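Local coordinates for biogenic amine-binding protein (Rhodnius prolixus, PDB 4GE1) that binds biogenic amines such as serotonin and norepinephrine in the central pocket of a salivary lipocalin, probably sequestering them while the insect feeds on blood, at residues Gly22-Thr27 with Thr44-Gln49; Tyr29-Ser34 with Tyr133-Val138; Lys57-Asn62 with Tyr72-Ala77; Ala91-Val96 with Asp104-Gln109. One frame throughout, in Å; residues are numbered along the deposited sequence.

Interaction 1: Gly22-Thr27 with Thr44-Gln49; sequences GSWYIT and TKFLHQ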
# COMPACT_ATOMS: atom_id res chain seq x y z
N GLY A 22 8.51 -9.16 -4.70
CA GLY A 22 9.27 -7.95 -4.92
C GLY A 22 8.69 -6.80 -4.12
O GLY A 22 8.17 -7.00 -3.02
N SER A 23 8.76 -5.60 -4.68
CA SER A 23 8.38 -4.39 -3.95
C SER A 23 7.62 -3.37 -4.80
O SER A 23 7.57 -3.48 -6.03
CB SER A 23 9.64 -3.73 -3.36
OG SER A 23 10.52 -3.36 -4.41
N TRP A 24 7.06 -2.37 -4.12
CA TRP A 24 6.27 -1.31 -4.74
C TRP A 24 6.64 0.06 -4.18
O TRP A 24 6.94 0.20 -3.00
CB TRP A 24 4.78 -1.52 -4.46
CG TRP A 24 4.15 -2.71 -5.17
CD1 TRP A 24 3.92 -3.96 -4.65
CD2 TRP A 24 3.65 -2.74 -6.51
NE1 TRP A 24 3.31 -4.76 -5.59
CE2 TRP A 24 3.13 -4.04 -6.74
CE3 TRP A 24 3.58 -1.80 -7.55
CZ2 TRP A 24 2.57 -4.41 -7.95
CZ3 TRP A 24 3.02 -2.18 -8.74
CH2 TRP A 24 2.52 -3.47 -8.94
N TYR A 25 6.60 1.08 -5.03
CA TYR A 25 6.74 2.46 -4.59
C TYR A 25 5.39 3.16 -4.71
O TYR A 25 4.70 3.01 -5.72
CB TYR A 25 7.77 3.20 -5.43
CG TYR A 25 9.18 2.67 -5.31
CD1 TYR A 25 9.65 1.69 -6.17
CD2 TYR A 25 10.03 3.15 -4.33
CE1 TYR A 25 10.94 1.19 -6.06
CE2 TYR A 25 11.33 2.66 -4.21
CZ TYR A 25 11.77 1.68 -5.07
OH TYR A 25 13.06 1.20 -4.97
N ILE A 26 5.01 3.90 -3.68
CA ILE A 26 3.79 4.69 -3.72
C ILE A 26 4.11 6.06 -4.31
O ILE A 26 4.76 6.89 -3.67
CB ILE A 26 3.15 4.82 -2.34
CG1 ILE A 26 2.96 3.42 -1.74
CG2 ILE A 26 1.81 5.54 -2.44
CD1 ILE A 26 2.02 3.36 -0.57
N THR A 27 3.65 6.29 -5.53
CA THR A 27 4.04 7.48 -6.28
C THR A 27 3.07 8.64 -6.12
O THR A 27 3.48 9.80 -6.10
CB THR A 27 4.22 7.15 -7.77
OG1 THR A 27 3.03 6.53 -8.27
CG2 THR A 27 5.40 6.21 -7.96
N THR A 44 6.89 6.27 0.38
CA THR A 44 6.65 4.92 0.87
C THR A 44 7.13 3.86 -0.12
O THR A 44 6.85 3.93 -1.32
CB THR A 44 5.18 4.68 1.24
OG1 THR A 44 4.84 5.46 2.41
CG2 THR A 44 4.96 3.20 1.55
N LYS A 45 7.87 2.90 0.40
CA LYS A 45 8.23 1.72 -0.37
C LYS A 45 7.79 0.54 0.47
O LYS A 45 7.90 0.56 1.70
CB LYS A 45 9.74 1.66 -0.62
CG LYS A 45 10.23 0.37 -1.26
CD LYS A 45 11.72 0.44 -1.58
CE LYS A 45 12.19 -0.79 -2.35
NZ LYS A 45 13.61 -0.68 -2.80
N PHE A 46 7.26 -0.50 -0.18
CA PHE A 46 6.95 -1.70 0.58
C PHE A 46 7.42 -2.99 -0.08
O PHE A 46 7.59 -3.06 -1.29
CB PHE A 46 5.50 -1.75 1.09
CG PHE A 46 4.43 -1.76 0.02
CD1 PHE A 46 3.75 -2.94 -0.29
CD2 PHE A 46 4.05 -0.59 -0.63
CE1 PHE A 46 2.73 -2.95 -1.25
CE2 PHE A 46 3.02 -0.60 -1.58
CZ PHE A 46 2.37 -1.78 -1.90
N LEU A 47 7.66 -3.98 0.77
CA LEU A 47 8.19 -5.26 0.34
C LEU A 47 7.21 -6.34 0.75
O LEU A 47 6.76 -6.37 1.89
CB LEU A 47 9.55 -5.50 1.02
CG LEU A 47 10.50 -6.54 0.45
CD1 LEU A 47 10.99 -6.09 -0.91
CD2 LEU A 47 11.67 -6.76 1.40
N HIS A 48 6.87 -7.24 -0.15
CA HIS A 48 5.93 -8.27 0.26
C HIS A 48 6.14 -9.67 -0.33
O HIS A 48 6.84 -9.85 -1.32
CB HIS A 48 4.47 -7.79 0.13
CG HIS A 48 4.06 -7.39 -1.25
ND1 HIS A 48 2.89 -6.71 -1.51
CD2 HIS A 48 4.67 -7.58 -2.45
CE1 HIS A 48 2.79 -6.49 -2.81
NE2 HIS A 48 3.86 -7.01 -3.40
N GLN A 49 5.53 -10.65 0.32
CA GLN A 49 5.69 -12.04 -0.09
C GLN A 49 4.45 -12.85 0.23
O GLN A 49 3.68 -12.52 1.13
CB GLN A 49 6.89 -12.66 0.62
CG GLN A 49 6.87 -12.40 2.12
CD GLN A 49 7.73 -13.35 2.93
OE1 GLN A 49 8.87 -13.68 2.55
NE2 GLN A 49 7.19 -13.80 4.06
O HOH W 1 9.34 -10.93 -2.13
O HOH W 2 4.61 7.63 -1.08
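Lys45 NZ donates to Tyr25 OH over 2.9 Å, while its charge is balanced by a salt bridge to Asp181. The lysine, extended beyond CG, runs beside the tyrosine and points the same way; its CD lies 3.5 Å from Tyr25 CE2. A long aliphatic stem with a charged end suits this outer face. Between the backbones, Trp24 and Phe46 exchange N-H...O bonds as an antiparallel hydrogen-bonded pair, Phe46 N lying 2.9 Å from Trp24 O. The N-H...O angle from Ile26 N to Thr44 O is 175°, and His48 N meets Gly22 O. Two waters bridge the ends, one between Gly22 N and His48 O, the other between Ile26 O and Thr44 N.

On the inner face Trp24, Phe46 and His48 form an aromatic cluster. Phe46 CG sits between its backbone N and carbonyl carbon (chi1 62°), and the ring receives Trp24 CB over one face, 3.8 Å from its centroid. The indole and phenyl planes are 27° apart but slid aside, with little overlap. His48 NE2 lies in the indole plane at its edge, 3.2 Å from Trp24 NE1. Ile26 CD1 packs on Thr44 CG2 at 3.6 Å, and Ile26 also touches the bound tryptamine. The chemistry thus divides by face: the inner one is mainly aromatic and aliphatic, its polar groups paired (Thr44 with Asn62, His48 with Glu58), while the outer one carries the Lys45-Tyr25 pair.

Interaction 2: Tyr29-Ser34 with Tyr133-Val138; sequences YKLGDS and YYLYAV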
# COMPACT_ATOMS: atom_id res chain seq x y z
N TYR A 29 -1.02 9.74 -4.31
CA TYR A 29 -2.09 9.31 -3.42
C TYR A 29 -2.94 10.42 -2.83
O TYR A 29 -2.47 11.54 -2.60
CB TYR A 29 -1.53 8.44 -2.30
CG TYR A 29 -0.60 9.15 -1.33
CD1 TYR A 29 -1.10 9.84 -0.24
CD2 TYR A 29 0.78 9.09 -1.50
CE1 TYR A 29 -0.24 10.46 0.67
CE2 TYR A 29 1.64 9.70 -0.60
CZ TYR A 29 1.13 10.38 0.48
OH TYR A 29 2.01 11.00 1.36
N LYS A 30 -4.20 10.08 -2.58
CA LYS A 30 -5.09 10.94 -1.83
C LYS A 30 -5.41 10.27 -0.51
O LYS A 30 -5.92 9.14 -0.48
CB LYS A 30 -6.39 11.20 -2.59
CG LYS A 30 -7.44 11.93 -1.75
CD LYS A 30 -8.67 12.26 -2.56
CE LYS A 30 -9.71 13.02 -1.74
NZ LYS A 30 -11.04 12.97 -2.40
N LEU A 31 -5.09 10.95 0.58
CA LEU A 31 -5.40 10.49 1.91
C LEU A 31 -6.53 11.34 2.51
O LEU A 31 -6.33 12.52 2.80
CB LEU A 31 -4.17 10.61 2.78
CG LEU A 31 -4.38 10.35 4.27
CD1 LEU A 31 -4.83 8.92 4.48
CD2 LEU A 31 -3.10 10.64 5.03
N GLY A 32 -7.70 10.75 2.72
CA GLY A 32 -8.83 11.47 3.32
C GLY A 32 -9.45 12.60 2.50
O GLY A 32 -9.14 12.78 1.33
N ASP A 33 -10.35 13.36 3.13
CA ASP A 33 -11.04 14.47 2.46
C ASP A 33 -10.34 15.83 2.61
O ASP A 33 -10.44 16.67 1.72
CB ASP A 33 -12.49 14.59 2.95
CG ASP A 33 -13.37 13.46 2.44
OD1 ASP A 33 -13.29 13.14 1.24
OD2 ASP A 33 -14.14 12.90 3.25
N SER A 34 -9.66 16.06 3.73
CA SER A 34 -9.05 17.37 3.97
C SER A 34 -7.75 17.54 3.19
O SER A 34 -7.11 16.55 2.79
CB SER A 34 -8.81 17.60 5.46
OG SER A 34 -7.71 16.83 5.92
N TYR A 133 -10.13 7.98 7.59
CA TYR A 133 -8.85 7.59 7.00
C TYR A 133 -9.10 6.64 5.84
O TYR A 133 -9.27 5.43 6.04
CB TYR A 133 -7.94 6.91 8.03
CG TYR A 133 -6.87 6.02 7.40
CD1 TYR A 133 -5.68 6.56 6.93
CD2 TYR A 133 -7.05 4.64 7.28
CE1 TYR A 133 -4.70 5.76 6.36
CE2 TYR A 133 -6.08 3.84 6.71
CZ TYR A 133 -4.90 4.41 6.25
OH TYR A 133 -3.92 3.62 5.68
N TYR A 134 -9.15 7.18 4.64
CA TYR A 134 -9.16 6.33 3.47
C TYR A 134 -8.03 6.75 2.55
O TYR A 134 -7.62 7.92 2.53
CB TYR A 134 -10.50 6.37 2.73
CG TYR A 134 -10.82 7.69 2.06
CD1 TYR A 134 -11.66 8.61 2.67
CD2 TYR A 134 -10.29 8.00 0.81
CE1 TYR A 134 -11.96 9.81 2.06
CE2 TYR A 134 -10.60 9.22 0.19
CZ TYR A 134 -11.43 10.11 0.82
OH TYR A 134 -11.75 11.31 0.21
N LEU A 135 -7.53 5.79 1.80
CA LEU A 135 -6.41 6.04 0.92
C LEU A 135 -6.69 5.54 -0.48
O LEU A 135 -7.10 4.39 -0.68
CB LEU A 135 -5.16 5.36 1.47
CG LEU A 135 -3.87 5.51 0.66
CD1 LEU A 135 -3.30 6.89 0.87
CD2 LEU A 135 -2.86 4.45 1.09
N TYR A 136 -6.49 6.42 -1.46
CA TYR A 136 -6.39 6.02 -2.85
C TYR A 136 -4.94 6.19 -3.29
O TYR A 136 -4.38 7.28 -3.18
CB TYR A 136 -7.29 6.88 -3.73
CG TYR A 136 -8.76 6.56 -3.63
CD1 TYR A 136 -9.32 5.52 -4.36
CD2 TYR A 136 -9.60 7.32 -2.82
CE1 TYR A 136 -10.67 5.23 -4.28
CE2 TYR A 136 -10.95 7.05 -2.74
CZ TYR A 136 -11.48 6.00 -3.47
OH TYR A 136 -12.82 5.72 -3.39
N ALA A 137 -4.32 5.11 -3.77
CA ALA A 137 -2.89 5.16 -4.07
C ALA A 137 -2.52 4.61 -5.44
O ALA A 137 -3.01 3.55 -5.85
CB ALA A 137 -2.09 4.42 -2.98
N VAL A 138 -1.65 5.34 -6.13
CA VAL A 138 -0.97 4.82 -7.31
C VAL A 138 0.39 4.25 -6.91
O VAL A 138 1.16 4.88 -6.17
CB VAL A 138 -0.82 5.89 -8.40
CG1 VAL A 138 0.07 5.38 -9.53
CG2 VAL A 138 -2.19 6.29 -8.94
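Tyr133 brings its ring against Leu31, CD1 to CD1 at 3.5 Å, the two side chains crossing at a slant. These apolar groups pack together although Tyr133 is less well ordered; Tyr133 also touches the bound tryptamine. At Tyr134, CG lies between the backbone N and the carbonyl carbon (chi1 68°), and the ring lies across Gly32, whose CA makes a CH-pi contact over one face, 3.9 Å from the centroid. Glycine suits this place by its positive phi (68°), adopted where the strand ends. Tyr134 OH gives a 2.6 Å hydrogen bond to Asp33 OD1, meeting it from above the carboxylate plane. The hydroxyl thus donates to the carboxylate and weakly accepts from the ammonium of Lys30, while Tyr134 O binds Gly32 N at 2.8 Å.

Leu135 faces the pocket and touches the ligand; its CD1 reaches Tyr29 CD1 at 3.8 Å. Tyr136 and Lys30 form a hydrogen-bonded pair, joined by two backbone bonds of 2.9 Å. Ala137 and Tyr29 form a non-hydrogen-bonded pair with CA atoms 4.3 Å apart, the small alanine CB resting on Tyr29 CB at 4.1 Å. Beyond the contact, the Tyr29 hydroxyl is held by Asp40 and Asn42. Strand 130-140 lies between strands 23-31 and 120-127 in the sheet, and Val138 packs against helix 150-159 through Val153 and Leu157.

Interaction 3: Lys57-Asn62 with Tyr72-Ala77; sequences KEVFSN and YDISFA. With TSS (2-(1H-indol-3-yl)ethanamine), chain E.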
# COMPACT_ATOMS: atom_id res chain seq x y z
N LYS A 57 2.54 -11.29 3.58
CA LYS A 57 3.17 -10.39 4.53
C LYS A 57 3.65 -9.18 3.78
O LYS A 57 4.28 -9.32 2.74
CB LYS A 57 4.35 -11.09 5.22
CG LYS A 57 5.04 -10.26 6.29
CD LYS A 57 5.90 -11.17 7.17
CE LYS A 57 6.55 -10.41 8.30
NZ LYS A 57 7.36 -11.36 9.14
N GLU A 58 3.35 -7.98 4.28
CA GLU A 58 3.70 -6.76 3.56
C GLU A 58 4.30 -5.73 4.51
O GLU A 58 3.65 -5.31 5.46
CB GLU A 58 2.48 -6.17 2.85
CG GLU A 58 1.59 -7.20 2.16
CD GLU A 58 0.44 -6.57 1.39
OE1 GLU A 58 0.70 -5.91 0.36
OE2 GLU A 58 -0.72 -6.72 1.83
N VAL A 59 5.54 -5.35 4.25
CA VAL A 59 6.27 -4.47 5.15
C VAL A 59 6.49 -3.10 4.52
O VAL A 59 7.05 -3.01 3.43
CB VAL A 59 7.62 -5.07 5.57
CG1 VAL A 59 8.39 -4.08 6.42
CG2 VAL A 59 7.40 -6.37 6.34
N PHE A 60 6.05 -2.06 5.22
CA PHE A 60 6.10 -0.69 4.69
C PHE A 60 7.16 0.17 5.38
O PHE A 60 7.28 0.16 6.60
CB PHE A 60 4.74 -0.00 4.83
CG PHE A 60 3.61 -0.68 4.07
CD1 PHE A 60 2.96 -1.78 4.62
CD2 PHE A 60 3.18 -0.20 2.85
CE1 PHE A 60 1.91 -2.39 3.94
CE2 PHE A 60 2.13 -0.82 2.16
CZ PHE A 60 1.51 -1.91 2.70
N SER A 61 7.93 0.89 4.58
CA SER A 61 8.80 1.95 5.08
C SER A 61 8.22 3.31 4.65
O SER A 61 8.14 3.61 3.45
CB SER A 61 10.22 1.77 4.52
OG SER A 61 10.99 2.95 4.65
N ASN A 62 7.79 4.12 5.61
CA ASN A 62 7.28 5.44 5.28
C ASN A 62 8.21 6.52 5.77
O ASN A 62 8.41 6.66 6.98
CB ASN A 62 5.90 5.66 5.90
CG ASN A 62 5.00 4.48 5.72
OD1 ASN A 62 4.62 4.15 4.59
ND2 ASN A 62 4.64 3.85 6.82
N TYR A 72 7.01 2.68 10.27
CA TYR A 72 6.93 1.34 9.69
C TYR A 72 5.61 0.69 10.06
O TYR A 72 5.08 0.91 11.15
CB TYR A 72 8.09 0.48 10.19
CG TYR A 72 9.45 1.11 10.07
CD1 TYR A 72 10.00 1.85 11.12
CD2 TYR A 72 10.20 0.98 8.90
CE1 TYR A 72 11.26 2.44 11.02
CE2 TYR A 72 11.46 1.57 8.78
CZ TYR A 72 11.98 2.29 9.84
OH TYR A 72 13.24 2.87 9.74
N ASP A 73 5.07 -0.11 9.14
CA ASP A 73 3.89 -0.92 9.43
C ASP A 73 3.91 -2.21 8.62
O ASP A 73 4.64 -2.33 7.63
CB ASP A 73 2.57 -0.13 9.25
CG ASP A 73 2.39 0.43 7.86
OD1 ASP A 73 2.80 1.59 7.63
OD2 ASP A 73 1.79 -0.26 6.99
N ILE A 74 3.14 -3.19 9.06
CA ILE A 74 3.16 -4.49 8.41
C ILE A 74 1.75 -5.03 8.27
O ILE A 74 1.00 -5.06 9.24
CB ILE A 74 3.98 -5.52 9.21
CG1 ILE A 74 5.37 -4.94 9.54
CG2 ILE A 74 4.09 -6.83 8.44
CD1 ILE A 74 6.18 -5.81 10.52
N SER A 75 1.41 -5.46 7.06
CA SER A 75 0.13 -6.13 6.84
C SER A 75 0.30 -7.63 6.84
O SER A 75 1.19 -8.17 6.16
CB SER A 75 -0.49 -5.69 5.53
OG SER A 75 -0.85 -4.33 5.57
N PHE A 76 -0.55 -8.31 7.60
CA PHE A 76 -0.58 -9.77 7.62
C PHE A 76 -1.93 -10.23 7.10
O PHE A 76 -2.98 -9.75 7.55
CB PHE A 76 -0.42 -10.30 9.05
CG PHE A 76 0.80 -9.80 9.75
CD1 PHE A 76 0.79 -8.57 10.40
CD2 PHE A 76 1.95 -10.57 9.80
CE1 PHE A 76 1.91 -8.11 11.08
CE2 PHE A 76 3.08 -10.12 10.47
CZ PHE A 76 3.07 -8.89 11.11
N ALA A 77 -1.91 -11.15 6.14
CA ALA A 77 -3.15 -11.74 5.64
C ALA A 77 -2.90 -13.19 5.27
O ALA A 77 -1.77 -13.68 5.33
CB ALA A 77 -3.67 -10.98 4.45
N1 TSS E . 0.78 0.80 4.74
CA TSS E . -0.58 1.19 5.01
CB TSS E . -1.38 1.73 3.87
CG TSS E . -1.17 1.12 2.52
CD1 TSS E . -0.56 1.71 1.43
NE1 TSS E . -0.57 0.85 0.39
CE2 TSS E . -1.18 -0.32 0.78
CD2 TSS E . -1.57 -0.19 2.09
CZ2 TSS E . -1.44 -1.54 0.08
CH2 TSS E . -2.09 -2.58 0.72
CZ3 TSS E . -2.48 -2.44 2.05
CE3 TSS E . -2.22 -1.25 2.74
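Phe60 and Asp73 form one hydrogen-bonded pair of this antiparallel hairpin and Glu58 and Ser75 the other, the strands running at 167° with axes 4.6 Å apart. Glu58 and Ser75 exchange two backbone bonds, Ser75 N reaching Glu58 O at 2.8 Å. Phe60 N is as close to Asp73 O, but the return bond from Asp73 N to Phe60 O is weak.

Asp73 carries the contact's main polar role. Its CG lies between the backbone N and the carbonyl carbon (chi1 58°), and the carboxylate is divided between partners. Asn62 ND2 approaches Asp73 OD1 at 3.0 Å, nearly in line with the C-O bond, and the amide and carboxylate planes are 17° apart; Asn62 OD1 is hydrogen-bonded to Thr44 OG1. Asp73 OD2 receives the amine N1 of tryptamine at 2.7 Å and a further bond from Asn93 ND2. An acid suits a place where an amine, probably protonated, must be held. The same N1 sits 3.0 Å above the Phe60 ring, over its centre, so the aromatic face would also stabilise a positive charge. The two strands form one wall of the lipocalin barrel, whose interior is the amine pocket; Gln139 also hydrogen-bonds the ligand.

Further along the same face, Ser75 OG touches the Phe60 edge at CE1 and is bonded to Asn93, while Glu58 is held by Tyr89 and His48. On the other face, Val59 CG2 meets Ile74 CG2 at 3.9 Å, and Ile74 CG2 lies over a face of Phe76. Val59 is covered by Leu184 and Leu187, branched aliphatic residues being apt for an apolar seam under helix 181-189.

Interaction 4: Ala91-Val96 with Asp104-Gln109; sequences AKNVIV and DERTLQ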
# COMPACT_ATOMS: atom_id res chain seq x y z
N ALA A 91 -6.82 -7.29 5.80
CA ALA A 91 -5.55 -7.55 6.44
C ALA A 91 -5.56 -6.95 7.83
O ALA A 91 -6.28 -5.99 8.11
CB ALA A 91 -4.41 -6.98 5.61
N LYS A 92 -4.79 -7.56 8.73
CA LYS A 92 -4.47 -6.93 10.00
C LYS A 92 -3.20 -6.13 9.74
O LYS A 92 -2.18 -6.66 9.27
CB LYS A 92 -4.24 -7.99 11.07
CG LYS A 92 -3.84 -7.44 12.44
CD LYS A 92 -4.79 -6.34 12.88
CE LYS A 92 -5.02 -6.36 14.38
NZ LYS A 92 -5.76 -7.59 14.79
N ASN A 93 -3.25 -4.83 10.00
CA ASN A 93 -2.07 -4.00 9.81
C ASN A 93 -1.57 -3.49 11.15
O ASN A 93 -2.33 -2.95 11.96
CB ASN A 93 -2.34 -2.86 8.82
CG ASN A 93 -1.11 -1.96 8.61
OD1 ASN A 93 -0.92 -0.99 9.33
ND2 ASN A 93 -0.30 -2.28 7.62
N VAL A 94 -0.28 -3.70 11.39
CA VAL A 94 0.33 -3.38 12.66
C VAL A 94 1.38 -2.28 12.47
O VAL A 94 2.30 -2.43 11.67
CB VAL A 94 1.00 -4.62 13.27
CG1 VAL A 94 1.43 -4.35 14.71
CG2 VAL A 94 0.05 -5.81 13.22
N ILE A 95 1.21 -1.18 13.19
CA ILE A 95 2.19 -0.11 13.18
C ILE A 95 3.28 -0.52 14.15
O ILE A 95 2.98 -0.82 15.31
CB ILE A 95 1.58 1.23 13.65
CG1 ILE A 95 0.28 1.53 12.89
CG2 ILE A 95 2.58 2.37 13.51
CD1 ILE A 95 0.45 1.63 11.40
N VAL A 96 4.52 -0.56 13.69
CA VAL A 96 5.62 -1.06 14.52
C VAL A 96 6.84 -0.15 14.56
O VAL A 96 7.07 0.67 13.67
CB VAL A 96 6.08 -2.44 14.04
CG1 VAL A 96 4.90 -3.41 14.02
CG2 VAL A 96 6.69 -2.33 12.66
N ASP A 104 0.69 0.01 17.47
CA ASP A 104 -0.77 -0.02 17.33
C ASP A 104 -1.13 -0.99 16.21
O ASP A 104 -0.26 -1.40 15.42
CB ASP A 104 -1.31 1.37 16.99
CG ASP A 104 -2.82 1.50 17.20
OD1 ASP A 104 -3.49 0.48 17.46
OD2 ASP A 104 -3.33 2.64 17.10
N GLU A 105 -2.41 -1.36 16.14
CA GLU A 105 -2.91 -2.29 15.12
C GLU A 105 -4.33 -1.92 14.65
O GLU A 105 -5.11 -1.28 15.38
CB GLU A 105 -2.88 -3.74 15.65
CG GLU A 105 -3.69 -3.96 16.95
CD GLU A 105 -3.47 -5.35 17.57
OE1 GLU A 105 -4.29 -6.26 17.32
OE2 GLU A 105 -2.50 -5.52 18.34
N ARG A 106 -4.66 -2.33 13.43
CA ARG A 106 -5.96 -2.02 12.86
C ARG A 106 -6.29 -3.01 11.76
O ARG A 106 -5.42 -3.75 11.28
CB ARG A 106 -5.90 -0.63 12.24
CG ARG A 106 -4.89 -0.56 11.13
CD ARG A 106 -4.44 0.85 10.84
NE ARG A 106 -3.15 0.85 10.15
CZ ARG A 106 -2.68 1.85 9.42
NH1 ARG A 106 -3.41 2.95 9.27
NH2 ARG A 106 -1.50 1.76 8.83
N THR A 107 -7.55 -3.00 11.35
CA THR A 107 -8.00 -3.80 10.23
C THR A 107 -8.10 -2.91 8.99
O THR A 107 -8.65 -1.81 9.06
CB THR A 107 -9.39 -4.39 10.51
OG1 THR A 107 -9.37 -5.03 11.79
CG2 THR A 107 -9.78 -5.39 9.44
N LEU A 108 -7.57 -3.39 7.87
CA LEU A 108 -7.63 -2.65 6.62
C LEU A 108 -8.32 -3.46 5.53
O LEU A 108 -7.94 -4.60 5.27
CB LEU A 108 -6.23 -2.25 6.15
CG LEU A 108 -5.46 -1.27 7.03
CD1 LEU A 108 -4.06 -1.00 6.49
CD2 LEU A 108 -6.23 0.01 7.13
N GLN A 109 -9.33 -2.86 4.91
CA GLN A 109 -9.95 -3.48 3.74
C GLN A 109 -9.24 -2.98 2.49
O GLN A 109 -9.21 -1.77 2.22
CB GLN A 109 -11.44 -3.13 3.69
CG GLN A 109 -12.16 -3.40 5.01
CD GLN A 109 -13.66 -3.08 4.95
OE1 GLN A 109 -14.15 -2.54 3.96
NE2 GLN A 109 -14.37 -3.42 6.01
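The hairpin of strands 88-96 and 102-115 in the lipocalin barrel brings Asn93 beside Arg106, a residue of the tryptamine pocket. Their side chains run together, pointing the same way, with Asn93 CG anti to the backbone N (chi1 179°), and Arg106 NH2 and NE both donate to Asn93 OD1, at 2.9 and 3.0 Å. The amide oxygen lies close to the guanidinium plane, but the two nitrogens approach it from the same face of the amide, whose plane is turned 59° from the guanidinium. An amide suits this place because its oxygen takes the arginine while ND2 donates to Asp73 and Ser75, which makes Asn93 a second-shell residue for the amine-binding carboxylate. Ile95 CD1 presses on Arg106 NH2 at 3.2 Å, and Leu108 CD1 meets Asn93 CB at 3.4 Å.

The barrel wall itself is held by paired backbone bonds at Ala91-Leu108, Asn93-Arg106 and Ile95-Asp104, Asn93 N lying 2.7 Å from Arg106 O. On the outer face Lys92, bent along its length, brings NZ to Glu105 OE1 in a 3.2 Å salt bridge; long charged chains suit a face where Lys92 and Glu105 are partly exposed. Glu105 OE2 is bonded to Tyr195, and Val94 also touches that tyrosine.

From the N terminus, strand 23-31 serves two contacts. Interaction 1 comes first to closure, pairing it with strand 43-50, with 16 residues between the segments 22-27 and 44-49. Interactions 3 and 4 follow in series, each closing a further hairpin. Interaction 2 joins the later part of strand 23-31 to strand 130-140, spanning 98 residues; interactions 3 and 4 lie within that span, whereas interaction 1 crosses it, its segments alternating with those of interaction 2. Neighbouring strands bond interaction 1 to interaction 3 and interaction 3 to interaction 4, while Tyr133 touches Arg106 between interactions 2 and 4. Together they draw the curled antiparallel sheet round the ligand, with interaction 2 bringing its late strand back to the first.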